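Local coordinates for protein cortical-lytic enzyme (Bacillus cereus, PDB 4S3J) that hydrolyses partially degraded spore-cortex peptidoglycan during germination, acting as an N-acetylglucosaminidase that probably recognises muramic acid delta-lactam, at residues A[111-116]-A[120-125]; A[106-111]-A[168-173]; A[61-66]-A[76-81]; A[297-302]-A[394-399]. All blocks are in the same frame, centred on the assembly; numbering follows the deposited sequence.

Interaction 1: residues A[111-116]-A[120-125]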
loop_
_atom_site.group_PDB
_atom_site.type_symbol
_atom_site.label_atom_id
_atom_site.label_comp_id
_atom_site.label_asym_id
_atom_site.label_seq_id
_atom_site.Cartn_x
_atom_site.Cartn_y
_atom_site.Cartn_z
ATOM N N LEU A 111 5.339 -6.554 7.343
ATOM C CA LEU A 111 6.547 -7.357 7.172
ATOM C C LEU A 111 6.163 -8.805 7.333
ATOM O O LEU A 111 5.585 -9.161 8.362
ATOM C CB LEU A 111 7.608 -6.980 8.218
ATOM C CG LEU A 111 8.863 -7.839 8.338
ATOM C CD1 LEU A 111 9.728 -7.678 7.090
ATOM C CD2 LEU A 111 9.673 -7.512 9.593
ATOM N N GLN A 112 6.475 -9.638 6.347
ATOM C CA GLN A 112 6.132 -11.052 6.392
ATOM C C GLN A 112 7.303 -11.883 5.915
ATOM O O GLN A 112 7.387 -12.184 4.729
ATOM C CB GLN A 112 4.908 -11.344 5.522
ATOM C CG GLN A 112 4.494 -12.813 5.569
ATOM C CD GLN A 112 3.593 -13.226 4.419
ATOM O OE1 GLN A 112 3.829 -12.875 3.260
ATOM N NE2 GLN A 112 2.540 -13.966 4.744
ATOM N N PRO A 113 8.194 -12.279 6.826
ATOM C CA PRO A 113 9.343 -13.087 6.393
ATOM C C PRO A 113 8.958 -14.520 6.037
ATOM O O PRO A 113 7.909 -15.001 6.477
ATOM C CB PRO A 113 10.282 -13.050 7.610
ATOM C CG PRO A 113 9.791 -11.928 8.452
ATOM C CD PRO A 113 8.313 -11.895 8.239
ATOM N N SER A 114 9.804 -15.172 5.249
ATOM C CA SER A 114 9.560 -16.537 4.798
ATOM C C SER A 114 10.639 -17.495 5.295
ATOM O O SER A 114 10.640 -18.666 4.928
ATOM C CB SER A 114 9.498 -16.592 3.271
ATOM O OG SER A 114 10.709 -16.138 2.701
ATOM N N THR A 115 11.550 -16.999 6.127
ATOM C CA THR A 115 12.646 -17.820 6.623
ATOM C C THR A 115 12.899 -17.598 8.101
ATOM O O THR A 115 12.459 -16.606 8.691
ATOM C CB THR A 115 13.953 -17.532 5.865
ATOM O OG1 THR A 115 14.393 -16.196 6.145
ATOM C CG2 THR A 115 13.757 -17.701 4.370
ATOM N N ILE A 116 13.614 -18.538 8.702
ATOM C CA ILE A 116 14.101 -18.373 10.059
ATOM C C ILE A 116 15.587 -18.695 10.060
ATOM O O ILE A 116 15.968 -19.811 9.693
ATOM C CB ILE A 116 13.364 -19.295 11.067
ATOM C CG1 ILE A 116 11.854 -19.046 11.031
ATOM C CG2 ILE A 116 13.887 -19.070 12.487
ATOM C CD1 ILE A 116 11.033 -20.116 11.731
ATOM N N GLU A 120 18.653 -11.012 6.004
ATOM C CA GLU A 120 19.307 -9.731 6.218
ATOM C C GLU A 120 18.748 -8.650 5.285
ATOM O O GLU A 120 18.520 -7.524 5.704
ATOM C CB GLU A 120 20.810 -9.899 5.987
ATOM C CG GLU A 120 21.665 -8.674 6.265
ATOM C CD GLU A 120 23.126 -8.893 5.871
ATOM O OE1 GLU A 120 23.469 -10.008 5.436
ATOM O OE2 GLU A 120 23.936 -7.953 5.991
ATOM N N SER A 121 18.472 -9.014 4.034
ATOM C CA SER A 121 17.966 -8.046 3.062
ATOM C C SER A 121 16.611 -7.495 3.505
ATOM O O SER A 121 16.297 -6.327 3.302
ATOM C CB SER A 121 17.877 -8.703 1.673
ATOM O OG SER A 121 17.075 -9.865 1.737
ATOM N N LEU A 122 15.824 -8.337 4.163
ATOM C CA LEU A 122 14.505 -7.951 4.622
ATOM C C LEU A 122 14.570 -7.057 5.865
ATOM O O LEU A 122 13.809 -6.079 6.003
ATOM C CB LEU A 122 13.703 -9.207 4.892
ATOM C CG LEU A 122 12.187 -9.130 4.855
ATOM C CD1 LEU A 122 11.670 -8.468 3.578
ATOM C CD2 LEU A 122 11.611 -10.543 4.998
ATOM N N VAL A 123 15.492 -7.364 6.769
ATOM C CA VAL A 123 15.714 -6.485 7.908
ATOM C C VAL A 123 16.232 -5.123 7.421
ATOM O O VAL A 123 15.817 -4.071 7.911
ATOM C CB VAL A 123 16.681 -7.117 8.922
ATOM C CG1 VAL A 123 16.925 -6.172 10.081
ATOM C CG2 VAL A 123 16.106 -8.428 9.435
ATOM N N ASN A 124 17.101 -5.119 6.412
ATOM C CA ASN A 124 17.584 -3.845 5.887
ATOM C C ASN A 124 16.467 -3.024 5.226
ATOM O O ASN A 124 16.404 -1.813 5.385
ATOM C CB ASN A 124 18.712 -4.067 4.876
ATOM C CG ASN A 124 20.037 -4.391 5.538
ATOM O OD1 ASN A 124 20.256 -4.068 6.702
ATOM N ND2 ASN A 124 20.944 -4.991 4.777
ATOM N N ALA A 125 15.585 -3.695 4.493
ATOM C CA ALA A 125 14.455 -3.005 3.881
ATOM C C ALA A 125 13.556 -2.405 4.961
ATOM O O ALA A 125 13.072 -1.289 4.817
ATOM C CB ALA A 125 13.665 -3.938 3.010
#
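Leu122, on the first turn of helix 120-129, reaches across to the chain leaving strand 104-111 and is met there by Leu111 and Pro113. The close-packed part is the leucine pair: CD1 of Leu111 comes up to CG of Leu122 at 3.6 Å, touching the branch point, and also lies 4.1 Å from its CD1. The two side chains pass at a slant. Leu122 turns its other methyl to the proline, with CD2 3.7 Å from Pro113 CA and 3.9 Å from Pro113 CB, the two side chains crossing at about a right angle. Beneath the leucines the packing continues inward, since Leu111 also touches Tyr138 of strand 135-143 and Ile158 of helix 155-164. Toward the other end the contact thins out: Ser114, Ile116, Glu120 and Ser121 are exposed, and the two backbones diverge along the connection between strand and helix. Thr115 OG1 there is hydrogen-bonded to Pro117 O, in the connection to the helix. With purely apolar groups meeting and 123 Å² buried in all, the start of the helix is held against the strand end by shape and exclusion of water, without directional bonds between the two segments.

Interaction 2: residues A[106-111]-A[168-173]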
loop_
_atom_site.group_PDB
_atom_site.type_symbol
_atom_site.label_atom_id
_atom_site.label_comp_id
_atom_site.label_asym_id
_atom_site.label_seq_id
_atom_site.Cartn_x
_atom_site.Cartn_y
_atom_site.Cartn_z
ATOM N N GLU A 106 -1.562 8.824 7.995
ATOM C CA GLU A 106 -0.983 7.711 8.733
ATOM C C GLU A 106 -0.638 6.627 7.731
ATOM O O GLU A 106 -1.411 6.367 6.811
ATOM C CB GLU A 106 -1.927 7.189 9.823
ATOM C CG GLU A 106 -2.181 8.242 10.897
ATOM C CD GLU A 106 -2.800 7.722 12.183
ATOM O OE1 GLU A 106 -3.015 6.511 12.311
ATOM O OE2 GLU A 106 -3.043 8.547 13.086
ATOM N N SER A 107 0.540 6.036 7.898
ATOM C CA SER A 107 1.042 5.003 7.002
ATOM C C SER A 107 1.340 3.744 7.795
ATOM O O SER A 107 1.862 3.824 8.897
ATOM C CB SER A 107 2.303 5.496 6.285
ATOM O OG SER A 107 3.276 5.869 7.244
ATOM N N ILE A 108 1.033 2.588 7.206
ATOM C CA ILE A 108 1.361 1.290 7.764
ATOM C C ILE A 108 2.141 0.510 6.728
ATOM O O ILE A 108 1.877 0.665 5.540
ATOM C CB ILE A 108 0.116 0.462 8.124
ATOM C CG1 ILE A 108 -0.796 1.247 9.073
ATOM C CG2 ILE A 108 0.525 -0.900 8.704
ATOM C CD1 ILE A 108 -2.184 0.674 9.124
ATOM N N ALA A 109 3.109 -0.291 7.154
ATOM C CA ALA A 109 3.676 -1.314 6.269
ATOM C C ALA A 109 3.770 -2.654 6.983
ATOM O O ALA A 109 4.152 -2.718 8.149
ATOM C CB ALA A 109 5.037 -0.908 5.764
ATOM N N TYR A 110 3.452 -3.722 6.256
ATOM C CA TYR A 110 3.516 -5.078 6.762
ATOM C C TYR A 110 4.836 -5.736 6.418
ATOM O O TYR A 110 5.367 -5.523 5.332
ATOM C CB TYR A 110 2.364 -5.920 6.188
ATOM C CG TYR A 110 1.038 -5.664 6.878
ATOM C CD1 TYR A 110 0.273 -4.546 6.586
ATOM C CD2 TYR A 110 0.568 -6.545 7.854
ATOM C CE1 TYR A 110 -0.939 -4.309 7.238
ATOM C CE2 TYR A 110 -0.644 -6.306 8.510
ATOM C CZ TYR A 110 -1.391 -5.182 8.191
ATOM O OH TYR A 110 -2.595 -4.893 8.829
ATOM N N LEU A 111 5.339 -6.554 7.343
ATOM C CA LEU A 111 6.547 -7.357 7.172
ATOM C C LEU A 111 6.163 -8.805 7.333
ATOM O O LEU A 111 5.585 -9.161 8.362
ATOM C CB LEU A 111 7.608 -6.980 8.218
ATOM C CG LEU A 111 8.863 -7.839 8.338
ATOM C CD1 LEU A 111 9.728 -7.678 7.090
ATOM C CD2 LEU A 111 9.673 -7.512 9.593
ATOM N N ILE A 168 5.066 3.026 15.702
ATOM C CA ILE A 168 4.335 2.122 16.600
ATOM C C ILE A 168 4.361 0.716 16.036
ATOM O O ILE A 168 3.808 0.501 14.970
ATOM C CB ILE A 168 2.846 2.506 16.759
ATOM C CG1 ILE A 168 2.669 3.961 17.188
ATOM C CG2 ILE A 168 2.127 1.497 17.675
ATOM C CD1 ILE A 168 3.217 4.280 18.504
ATOM N N PRO A 169 4.966 -0.262 16.750
ATOM C CA PRO A 169 4.804 -1.628 16.232
ATOM C C PRO A 169 3.419 -2.175 16.558
ATOM O O PRO A 169 2.958 -1.998 17.676
ATOM C CB PRO A 169 5.917 -2.407 16.932
ATOM C CG PRO A 169 6.148 -1.674 18.203
ATOM C CD PRO A 169 5.851 -0.219 17.929
ATOM N N MET A 170 2.742 -2.760 15.575
ATOM C CA MET A 170 1.436 -3.403 15.798
ATOM C C MET A 170 1.601 -4.840 16.257
ATOM O O MET A 170 2.533 -5.544 15.836
ATOM C CB MET A 170 0.603 -3.348 14.513
ATOM C CG MET A 170 0.166 -1.943 14.106
ATOM S SD MET A 170 -0.242 -1.750 12.346
ATOM C CE MET A 170 -1.546 -2.942 12.131
ATOM N N LEU A 171 0.722 -5.258 17.158
ATOM C CA LEU A 171 0.600 -6.661 17.526
ATOM C C LEU A 171 -0.402 -7.273 16.567
ATOM O O LEU A 171 -1.618 -7.123 16.740
ATOM C CB LEU A 171 0.155 -6.800 18.989
ATOM C CG LEU A 171 -0.189 -8.215 19.475
ATOM C CD1 LEU A 171 0.878 -9.224 19.126
ATOM C CD2 LEU A 171 -0.409 -8.231 20.976
ATOM N N VAL A 172 0.108 -7.929 15.526
ATOM C CA VAL A 172 -0.745 -8.492 14.508
ATOM C C VAL A 172 -1.113 -9.927 14.850
ATOM O O VAL A 172 -0.257 -10.793 14.909
ATOM C CB VAL A 172 -0.057 -8.474 13.115
ATOM C CG1 VAL A 172 -0.967 -9.058 12.056
ATOM C CG2 VAL A 172 0.379 -7.054 12.725
ATOM N N ILE A 173 -2.401 -10.162 15.071
ATOM C CA ILE A 173 -2.896 -11.467 15.484
ATOM C C ILE A 173 -3.783 -12.073 14.403
ATOM O O ILE A 173 -4.766 -11.457 13.983
ATOM C CB ILE A 173 -3.684 -11.354 16.810
ATOM C CG1 ILE A 173 -2.772 -10.815 17.910
ATOM C CG2 ILE A 173 -4.230 -12.706 17.250
ATOM C CD1 ILE A 173 -3.508 -10.174 19.053
#
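Met170 has CG anti to its carbonyl carbon (chi1 -68°), continues nearly extended, and then bends at the sulfur (chi3 59°), which turns its methyl toward the hydroxyl end of Tyr110. The CB of Tyr110 leaves its backbone without aiming at strand 168-177, but the length of the ring carries the far end over to it. Ile108 places CG2 anti to the backbone N, and this methyl rests 3.8 Å from Met170 SD. The methionine thus spans two residues of the facing strand: its sulfur meets the isoleucine, and its CE lies 4.0 Å from Tyr110 OH. Both encounters are made at about a right angle. Further along, Val172 CG2 comes within 4.4 Å of Tyr110 CE2, a looser touch that approaches the ring obliquely.

The two strands are not hydrogen-bonded neighbours. Strand 135-143 runs between them, parallel to both, in the TIM barrel of this family 18 glycosidase, and the axes of the two short segments approach to 9.3 Å, at 54° to each other. Side chains from alternate positions, Ile108 and Tyr110 on one strand and Met170 and Val172 on the other, therefore meet inside the barrel, across the curve of its wall. Met170 also touches Asp214 and His216 of strand 214-218. Tyr110 packs on His216 too, and its ring meets that of Trp408; its side chain lies about 8 Å from that of Glu220, the probable proton donor.

Interaction 3: residues A[61-66]-A[76-81]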
loop_
_atom_site.group_PDB
_atom_site.type_symbol
_atom_site.label_atom_id
_atom_site.label_comp_id
_atom_site.label_asym_id
_atom_site.label_seq_id
_atom_site.Cartn_x
_atom_site.Cartn_y
_atom_site.Cartn_z
ATOM N N ASP A 61 -2.278 14.406 -18.087
ATOM C CA ASP A 61 -2.472 15.412 -17.048
ATOM C C ASP A 61 -3.682 16.301 -17.333
ATOM O O ASP A 61 -4.039 16.560 -18.484
ATOM C CB ASP A 61 -1.249 16.327 -16.934
ATOM C CG ASP A 61 -0.232 15.864 -15.908
ATOM O OD1 ASP A 61 -0.554 15.065 -15.006
ATOM O OD2 ASP A 61 0.921 16.325 -16.014
ATOM N N SER A 62 -4.262 16.798 -16.249
ATOM C CA SER A 62 -5.261 17.845 -16.275
ATOM C C SER A 62 -4.871 18.837 -15.206
ATOM O O SER A 62 -4.085 18.505 -14.310
ATOM C CB SER A 62 -6.649 17.273 -16.002
ATOM O OG SER A 62 -6.703 16.709 -14.692
ATOM N N LEU A 63 -5.404 20.051 -15.273
ATOM C CA LEU A 63 -5.133 21.008 -14.217
ATOM C C LEU A 63 -5.685 20.494 -12.903
ATOM O O LEU A 63 -5.070 20.662 -11.867
ATOM C CB LEU A 63 -5.716 22.379 -14.552
ATOM C CG LEU A 63 -5.007 23.193 -15.634
ATOM C CD1 LEU A 63 -5.750 24.515 -15.839
ATOM C CD2 LEU A 63 -3.538 23.463 -15.283
ATOM N N TYR A 64 -6.835 19.839 -12.953
ATOM C CA TYR A 64 -7.395 19.239 -11.752
ATOM C C TYR A 64 -6.409 18.242 -11.106
ATOM O O TYR A 64 -6.149 18.309 -9.895
ATOM C CB TYR A 64 -8.720 18.545 -12.070
ATOM C CG TYR A 64 -9.283 17.837 -10.868
ATOM C CD1 TYR A 64 -9.946 18.538 -9.875
ATOM C CD2 TYR A 64 -9.117 16.469 -10.714
ATOM C CE1 TYR A 64 -10.445 17.880 -8.760
ATOM C CE2 TYR A 64 -9.604 15.816 -9.618
ATOM C CZ TYR A 64 -10.266 16.525 -8.647
ATOM O OH TYR A 64 -10.744 15.842 -7.551
ATOM N N ARG A 65 -5.849 17.332 -11.898
ATOM C CA ARG A 65 -4.915 16.339 -11.353
ATOM C C ARG A 65 -3.688 17.014 -10.749
ATOM O O ARG A 65 -3.239 16.665 -9.662
ATOM C CB ARG A 65 -4.466 15.333 -12.419
ATOM C CG ARG A 65 -3.468 14.308 -11.877
ATOM C CD ARG A 65 -2.929 13.380 -12.968
ATOM N NE ARG A 65 -1.876 12.486 -12.476
ATOM C CZ ARG A 65 -2.102 11.309 -11.887
ATOM N NH1 ARG A 65 -3.344 10.895 -11.709
ATOM N NH2 ARG A 65 -1.079 10.549 -11.470
ATOM N N ILE A 66 -3.125 17.970 -11.473
ATOM C CA ILE A 66 -1.914 18.617 -11.001
ATOM C C ILE A 66 -2.170 19.370 -9.686
ATOM O O ILE A 66 -1.317 19.380 -8.786
ATOM C CB ILE A 66 -1.365 19.565 -12.098
ATOM C CG1 ILE A 66 -0.989 18.756 -13.342
ATOM C CG2 ILE A 66 -0.186 20.396 -11.572
ATOM C CD1 ILE A 66 -0.858 19.602 -14.607
ATOM N N SER A 76 -6.433 28.674 -7.967
ATOM C CA SER A 76 -5.156 29.375 -7.838
ATOM C C SER A 76 -4.168 28.930 -8.907
ATOM O O SER A 76 -3.466 29.746 -9.484
ATOM C CB SER A 76 -4.546 29.157 -6.459
ATOM O OG SER A 76 -5.435 29.586 -5.442
ATOM N N LEU A 77 -4.101 27.627 -9.153
ATOM C CA LEU A 77 -3.188 27.096 -10.177
ATOM C C LEU A 77 -3.557 27.614 -11.546
ATOM O O LEU A 77 -2.692 28.013 -12.319
ATOM C CB LEU A 77 -3.225 25.568 -10.172
ATOM C CG LEU A 77 -2.393 24.851 -11.231
ATOM C CD1 LEU A 77 -0.931 25.133 -11.020
ATOM C CD2 LEU A 77 -2.651 23.318 -11.169
ATOM N N ALA A 78 -4.852 27.620 -11.847
ATOM C CA ALA A 78 -5.328 28.114 -13.138
ATOM C C ALA A 78 -5.032 29.609 -13.279
ATOM O O ALA A 78 -4.486 30.055 -14.292
ATOM C CB ALA A 78 -6.819 27.841 -13.291
ATOM N N LYS A 79 -5.389 30.381 -12.264
ATOM C CA LYS A 79 -5.185 31.829 -12.318
ATOM C C LYS A 79 -3.720 32.209 -12.534
ATOM O O LYS A 79 -3.419 33.062 -13.377
ATOM C CB LYS A 79 -5.736 32.485 -11.053
ATOM C CG LYS A 79 -5.444 33.965 -10.930
ATOM C CD LYS A 79 -6.239 34.622 -9.805
ATOM C CE LYS A 79 -5.756 36.053 -9.574
ATOM N NZ LYS A 79 -5.636 36.844 -10.836
ATOM N N VAL A 80 -2.801 31.596 -11.798
ATOM C CA VAL A 80 -1.421 32.072 -11.844
ATOM C C VAL A 80 -0.768 31.737 -13.191
ATOM O O VAL A 80 0.267 32.312 -13.546
ATOM C CB VAL A 80 -0.588 31.508 -10.665
ATOM C CG1 VAL A 80 -0.274 30.017 -10.843
ATOM C CG2 VAL A 80 0.691 32.318 -10.497
ATOM N N ASN A 81 -1.404 30.843 -13.952
ATOM C CA ASN A 81 -0.916 30.459 -15.274
ATOM C C ASN A 81 -1.741 31.036 -16.417
ATOM O O ASN A 81 -1.514 30.693 -17.580
ATOM C CB ASN A 81 -0.898 28.930 -15.398
ATOM C CG ASN A 81 0.237 28.292 -14.604
ATOM O OD1 ASN A 81 1.411 28.358 -15.002
ATOM N ND2 ASN A 81 -0.116 27.635 -13.495
#
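The helix pair of a LysM domain, helices 63-70 and 74-80 packed beside a two-stranded antiparallel sheet, meets here through leucine, isoleucine and alanine side chains. Leu77 is the central piece. Its CG stands anti to the backbone N (chi1 177°), sending CD2 into the opposing helix, where this one methyl lies 3.7 Å from Leu63 O and 3.8 Å from Ile66 CG2. The isoleucine and leucine chains cross at about a right angle, and the methyl thus touches a carbonyl oxygen and, three residues further on, a side chain of the first helix. Leu63 works in the return direction: its CD2 is 4.2 Å from Leu77 CD2, while its other branch reaches the small Ala78, CD1 to CB 4.3 Å.

Leu63 and Ile66 both rest on Leu95 of strand 94-96, which ties the first helix to the sheet. Polar groups set apart from this apolar seam hold the neighbouring backbone. Ser62 is the N-cap of helix 63-70, its OG accepting from Arg65 N at 3.0 Å with an N-H...O angle of 161°. Following the second helix, Asn81 ND2 donates back to Leu77 O at 2.9 Å, the acceptor lying close to the amide plane, while Asn81 OD1 accepts from Tyr96 N of the sheet. The division of labour implies that the helix pair is held together by buried hydrocarbon, whereas hydrogen bonds cap the start of the first helix and tie the chain after the second to the neighbouring strand.

Interaction 4: residues A[297-302]-A[394-399]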
loop_
_atom_site.group_PDB
_atom_site.type_symbol
_atom_site.label_atom_id
_atom_site.label_comp_id
_atom_site.label_asym_id
_atom_site.label_seq_id
_atom_site.Cartn_x
_atom_site.Cartn_y
_atom_site.Cartn_z
ATOM N N SER A 297 -4.891 -3.506 -8.425
ATOM C CA SER A 297 -5.766 -2.629 -7.647
ATOM C C SER A 297 -6.303 -1.467 -8.497
ATOM O O SER A 297 -5.944 -0.291 -8.294
ATOM C CB SER A 297 -5.013 -2.119 -6.416
ATOM O OG SER A 297 -3.798 -1.480 -6.770
ATOM N N PRO A 298 -7.157 -1.781 -9.492
ATOM C CA PRO A 298 -7.692 -0.766 -10.411
ATOM C C PRO A 298 -8.412 0.338 -9.633
ATOM O O PRO A 298 -9.129 0.022 -8.690
ATOM C CB PRO A 298 -8.655 -1.565 -11.289
ATOM C CG PRO A 298 -9.023 -2.745 -10.455
ATOM C CD PRO A 298 -7.780 -3.097 -9.706
ATOM N N ILE A 299 -8.206 1.597 -10.002
ATOM C CA ILE A 299 -8.589 2.701 -9.133
ATOM C C ILE A 299 -10.107 2.905 -9.056
ATOM O O ILE A 299 -10.608 3.365 -8.046
ATOM C CB ILE A 299 -7.878 3.995 -9.595
ATOM C CG1 ILE A 299 -7.894 5.029 -8.469
ATOM C CG2 ILE A 299 -8.482 4.507 -10.877
ATOM C CD1 ILE A 299 -6.886 6.149 -8.666
ATOM N N GLY A 300 -10.841 2.556 -10.103
ATOM C CA GLY A 300 -12.294 2.663 -10.071
ATOM C C GLY A 300 -12.906 1.801 -8.978
ATOM O O GLY A 300 -13.629 2.296 -8.103
ATOM N N PRO A 301 -12.626 0.490 -9.017
ATOM C CA PRO A 301 -13.140 -0.372 -7.948
ATOM C C PRO A 301 -12.620 0.015 -6.569
ATOM O O PRO A 301 -13.365 -0.092 -5.592
ATOM C CB PRO A 301 -12.661 -1.757 -8.364
ATOM C CG PRO A 301 -12.599 -1.682 -9.840
ATOM C CD PRO A 301 -12.106 -0.300 -10.147
ATOM N N VAL A 302 -11.385 0.487 -6.465
ATOM C CA VAL A 302 -10.880 0.896 -5.163
ATOM C C VAL A 302 -11.706 2.077 -4.627
ATOM O O VAL A 302 -12.114 2.077 -3.468
ATOM C CB VAL A 302 -9.382 1.249 -5.222
ATOM C CG1 VAL A 302 -8.924 1.930 -3.938
ATOM C CG2 VAL A 302 -8.556 -0.004 -5.488
ATOM N N PHE A 394 -2.688 8.369 -4.115
ATOM C CA PHE A 394 -2.551 9.438 -3.122
ATOM C C PHE A 394 -3.633 10.508 -3.356
ATOM O O PHE A 394 -4.236 11.002 -2.395
ATOM C CB PHE A 394 -1.167 10.091 -3.191
ATOM C CG PHE A 394 -0.019 9.227 -2.680
ATOM C CD1 PHE A 394 -0.218 8.072 -1.909
ATOM C CD2 PHE A 394 1.294 9.568 -3.027
ATOM C CE1 PHE A 394 0.858 7.329 -1.443
ATOM C CE2 PHE A 394 2.359 8.822 -2.580
ATOM C CZ PHE A 394 2.139 7.681 -1.787
ATOM N N ASN A 395 -3.866 10.888 -4.613
ATOM C CA ASN A 395 -4.889 11.895 -4.932
ATOM C C ASN A 395 -6.298 11.386 -4.577
ATOM O O ASN A 395 -7.151 12.150 -4.114
ATOM C CB ASN A 395 -4.814 12.291 -6.397
ATOM C CG ASN A 395 -3.569 13.110 -6.713
ATOM O OD1 ASN A 395 -2.806 13.498 -5.812
ATOM N ND2 ASN A 395 -3.345 13.352 -7.991
ATOM N N LEU A 396 -6.540 10.090 -4.774
ATOM C CA LEU A 396 -7.814 9.500 -4.361
ATOM C C LEU A 396 -8.016 9.619 -2.842
ATOM O O LEU A 396 -9.122 9.938 -2.371
ATOM C CB LEU A 396 -7.879 8.044 -4.795
ATOM C CG LEU A 396 -9.099 7.235 -4.341
ATOM C CD1 LEU A 396 -10.382 7.841 -4.931
ATOM C CD2 LEU A 396 -8.970 5.787 -4.744
ATOM N N MET A 397 -6.951 9.377 -2.078
ATOM C CA MET A 397 -7.007 9.486 -0.618
ATOM C C MET A 397 -7.393 10.902 -0.228
ATOM O O MET A 397 -8.223 11.107 0.658
ATOM C CB MET A 397 -5.666 9.123 0.013
ATOM C CG MET A 397 -5.273 7.651 -0.157
ATOM S SD MET A 397 -3.552 7.350 0.335
ATOM C CE MET A 397 -3.574 7.950 2.031
ATOM N N LYS A 398 -6.795 11.867 -0.902
ATOM C CA LYS A 398 -7.095 13.270 -0.632
ATOM C C LYS A 398 -8.557 13.590 -0.919
ATOM O O LYS A 398 -9.230 14.238 -0.100
ATOM C CB LYS A 398 -6.187 14.187 -1.470
ATOM C CG LYS A 398 -4.706 14.053 -1.138
ATOM C CD LYS A 398 -3.844 14.861 -2.077
ATOM C CE LYS A 398 -2.363 14.424 -2.021
ATOM N NZ LYS A 398 -1.516 15.364 -2.845
ATOM N N GLU A 399 -9.042 13.155 -2.078
ATOM C CA GLU A 399 -10.413 13.434 -2.476
ATOM C C GLU A 399 -11.400 12.826 -1.492
ATOM O O GLU A 399 -12.391 13.457 -1.139
ATOM C CB GLU A 399 -10.691 12.897 -3.876
ATOM C CG GLU A 399 -9.929 13.583 -4.992
ATOM C CD GLU A 399 -10.046 12.830 -6.306
ATOM O OE1 GLU A 399 -10.153 11.587 -6.275
ATOM O OE2 GLU A 399 -10.026 13.468 -7.373
#
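Leu396 sets one methyl against both Ile299 and Val302: its CD2 is 4.0 Å from Ile299 CG1 and 3.9 Å from Val302 CG1. The orientations differ. Leu396 and Ile299 run in opposite senses and slide alongside one another, so that the leucine end meets the isoleucine's inner methylene. Against Val302 the leucine instead lies at a slant, meeting one branch of the valine. Torsions explain the choice of groups: Ile299 CG1 is anti to the backbone N (chi1 -162°), which extends the longer arm toward helix 387-400 and puts CG2 in the more confined site between N and the carbonyl carbon. The two receiving residues are three apart, on one face of the first turn of helix 299-312, and the leucine comes in over that face.

Around this seam the neighbours are mixed. Val302 also packs on Trp286 and on Met320 of strand 318-330, while Ile299 touches Gln366. Farther along helix 387-400, Lys398 makes a cation-pi contact with Phe425. Apolar packing of this kind, one helix against another on the outside of the parallel strands, is typical of the helical layer that surrounds a TIM barrel.

How the interactions relate
From the N terminus, interaction 3 comes first, closing a short helix-to-helix loop inside the second LysM domain. The chain then enters the catalytic barrel, where 106-111 and 168-173 of interaction 2 close a loop of some 56 residues; interaction 1 is nested within it, sharing Leu111 and joining the end of strand 104-111 to the helix that follows. Interaction 4 opens and closes later, in series, linking two helices of the outer layer about 22 Å, centre to centre, from interaction 2. None of the loops cross. Interactions 3 and 4 touch directly: Tyr64 OH lies 2.5 Å from Glu399 OE2, a probable hydrogen bond tying LysM domain to barrel.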